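Local structure of escrt-iii (Sulfolobus solfataricus, 2XVC) at residues I10-L15 / L46-N51. The protein probably acts in archaeal cell division as an ESCRT-III protein, its winged-helix domain likely helping its recruitment to membranes. Numbering follows the deposited sequence.
Sequences ITEREL and LEALKN
In this small winged-helix domain, the first turn of helix 12-21 packs against the C-terminal part of helix 39-51, building one side of the hydrophobic core. The closest pair of CA atoms, those of E12 and L49, is 6.8 Å apart and lies at the very start of the first helix. That start is fixed by a capping box, in which T11 OG1 accepts from E14 N at 3.1 Å. In return E14 OE1 accepts a hydrogen bond from T11 N through its anti lone pair, at 2.8 Å. This second bond is nearly straight (169°). The box gives partners to two N-H groups of the helix start, those of T11 and E14, both of which are exposed residues.

L15 points toward helix 39-51. Its CG lies anti to the backbone N (chi1 -176°), and its CD2 methyl meets CD2 of L46 at 4.0 Å, the two side chains crossing at about a right angle. The same L15 CD2 lies 4.2 Å from L49 CD1, so one methyl is shared by leucines one turn apart on helix 39-51. Branched, apolar leucine suits all three places, which are buried; F31 and I55 extend the core around them.

E12 works at the border of this core. L49 CD2 rests 4.0 Å from E12 CB, so the aliphatic base of the glutamate continues the apolar packing. With CG anti to the carbonyl carbon (chi1 -64°), the chain, extended beyond CG, reaches over to A48. There E12 OE2 comes 3.4 Å from A48 CB, a small methyl that lets the carboxylate pass close to the helix. The two segments thus meet by van der Waals contact, mainly between aliphatic groups, while the E12 carboxylate lies over A48 CB and its OE1 forms a salt bridge with K52, just past the end of that helix, which probably favours its ionised form.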
loop_
_atom_site.group_PDB
_atom_site.type_symbol
_atom_site.label_atom_id
_atom_site.label_comp_id
_atom_site.label_asym_id
_atom_site.label_seq_id
_atom_site.Cartn_x
_atom_site.Cartn_y
_atom_site.Cartn_z
ATOM N N ILE A 10 -5.993 -8.596 -0.900
ATOM C CA ILE A 10 -5.816 -8.244 0.503
ATOM C C ILE A 10 -6.762 -7.103 0.880
ATOM O O ILE A 10 -7.304 -6.426 0.007
ATOM C CB ILE A 10 -4.342 -7.884 0.842
ATOM C CG1 ILE A 10 -3.833 -6.746 -0.051
ATOM C CG2 ILE A 10 -3.436 -9.134 0.765
ATOM C CD1 ILE A 10 -2.558 -6.099 0.462
ATOM N N THR A 11 -6.961 -6.905 2.180
ATOM C CA THR A 11 -7.810 -5.823 2.680
ATOM C C THR A 11 -6.990 -4.549 2.901
ATOM O O THR A 11 -5.758 -4.599 3.008
ATOM C CB THR A 11 -8.470 -6.205 4.015
ATOM O OG1 THR A 11 -7.453 -6.392 5.005
ATOM C CG2 THR A 11 -9.298 -7.497 3.876
ATOM N N GLU A 12 -7.683 -3.416 2.990
ATOM C CA GLU A 12 -7.054 -2.136 3.304
ATOM C C GLU A 12 -6.293 -2.196 4.624
ATOM O O GLU A 12 -5.202 -1.632 4.743
ATOM C CB GLU A 12 -8.102 -1.027 3.362
ATOM C CG GLU A 12 -8.790 -0.764 2.035
ATOM C CD GLU A 12 -9.926 0.241 2.142
ATOM O OE1 GLU A 12 -9.932 1.046 3.102
ATOM O OE2 GLU A 12 -10.810 0.228 1.253
ATOM N N ARG A 13 -6.883 -2.887 5.602
ATOM C CA ARG A 13 -6.305 -3.055 6.933
ATOM C C ARG A 13 -4.984 -3.818 6.870
ATOM O O ARG A 13 -4.013 -3.441 7.530
ATOM C CB ARG A 13 -7.300 -3.774 7.864
ATOM C CG ARG A 13 -6.870 -3.838 9.331
ATOM C CD ARG A 13 -7.071 -2.492 10.020
ATOM N NE ARG A 13 -6.014 -2.209 10.992
ATOM C CZ ARG A 13 -5.772 -1.008 11.516
ATOM N NH1 ARG A 13 -6.509 0.043 11.169
ATOM N NH2 ARG A 13 -4.784 -0.852 12.392
ATOM N N GLU A 14 -4.960 -4.887 6.073
ATOM C CA GLU A 14 -3.741 -5.661 5.847
ATOM C C GLU A 14 -2.637 -4.805 5.228
ATOM O O GLU A 14 -1.493 -4.838 5.685
ATOM C CB GLU A 14 -4.024 -6.886 4.975
ATOM C CG GLU A 14 -4.640 -8.046 5.746
ATOM C CD GLU A 14 -5.118 -9.171 4.845
ATOM O OE1 GLU A 14 -5.816 -8.897 3.840
ATOM O OE2 GLU A 14 -4.790 -10.338 5.146
ATOM N N LEU A 15 -2.985 -4.024 4.209
ATOM C CA LEU A 15 -1.993 -3.153 3.581
ATOM C C LEU A 15 -1.462 -2.111 4.567
ATOM O O LEU A 15 -0.250 -1.892 4.644
ATOM C CB LEU A 15 -2.533 -2.494 2.309
ATOM C CG LEU A 15 -1.504 -1.642 1.550
ATOM C CD1 LEU A 15 -0.298 -2.475 1.143
ATOM C CD2 LEU A 15 -2.128 -0.972 0.342
ATOM N N LEU A 46 -4.310 1.780 -1.815
ATOM C CA LEU A 46 -3.630 2.977 -1.316
ATOM C C LEU A 46 -4.507 4.211 -1.445
ATOM O O LEU A 46 -4.531 5.049 -0.546
ATOM C CB LEU A 46 -2.314 3.226 -2.054
ATOM C CG LEU A 46 -1.080 2.403 -1.688
ATOM C CD1 LEU A 46 0.012 2.694 -2.702
ATOM C CD2 LEU A 46 -0.605 2.708 -0.271
ATOM N N GLU A 47 -5.211 4.320 -2.573
ATOM C CA GLU A 47 -6.112 5.446 -2.815
ATOM C C GLU A 47 -7.245 5.500 -1.799
ATOM O O GLU A 47 -7.585 6.576 -1.315
ATOM C CB GLU A 47 -6.673 5.424 -4.242
ATOM C CG GLU A 47 -5.632 5.684 -5.336
ATOM C CD GLU A 47 -4.926 7.036 -5.214
ATOM O OE1 GLU A 47 -5.434 7.948 -4.521
ATOM O OE2 GLU A 47 -3.850 7.189 -5.826
ATOM N N ALA A 48 -7.810 4.339 -1.469
ATOM C CA ALA A 48 -8.871 4.253 -0.465
ATOM C C ALA A 48 -8.369 4.637 0.930
ATOM O O ALA A 48 -9.075 5.321 1.675
ATOM C CB ALA A 48 -9.497 2.865 -0.455
ATOM N N LEU A 49 -7.151 4.208 1.270
ATOM C CA LEU A 49 -6.499 4.610 2.520
ATOM C C LEU A 49 -6.231 6.115 2.563
ATOM O O LEU A 49 -6.457 6.760 3.587
ATOM C CB LEU A 49 -5.188 3.839 2.731
ATOM C CG LEU A 49 -5.287 2.354 3.093
ATOM C CD1 LEU A 49 -3.905 1.707 3.098
ATOM C CD2 LEU A 49 -5.982 2.160 4.442
ATOM N N LYS A 50 -5.757 6.661 1.446
ATOM C CA LYS A 50 -5.487 8.087 1.322
ATOM C C LYS A 50 -6.770 8.907 1.448
ATOM O O LYS A 50 -6.813 9.892 2.187
ATOM C CB LYS A 50 -4.793 8.384 -0.008
ATOM C CG LYS A 50 -4.259 9.802 -0.130
ATOM C CD LYS A 50 -3.638 10.064 -1.499
ATOM C CE LYS A 50 -4.693 10.478 -2.515
ATOM N NZ LYS A 50 -4.072 10.922 -3.798
ATOM N N ASN A 51 -7.816 8.484 0.740
ATOM C CA ASN A 51 -9.097 9.193 0.743
ATOM C C ASN A 51 -9.845 9.112 2.076
ATOM O O ASN A 51 -10.655 9.982 2.381
ATOM C CB ASN A 51 -9.981 8.748 -0.432
ATOM C CG ASN A 51 -9.382 9.114 -1.794
ATOM O OD1 ASN A 51 -8.611 10.071 -1.920
ATOM N ND2 ASN A 51 -9.737 8.344 -2.818
#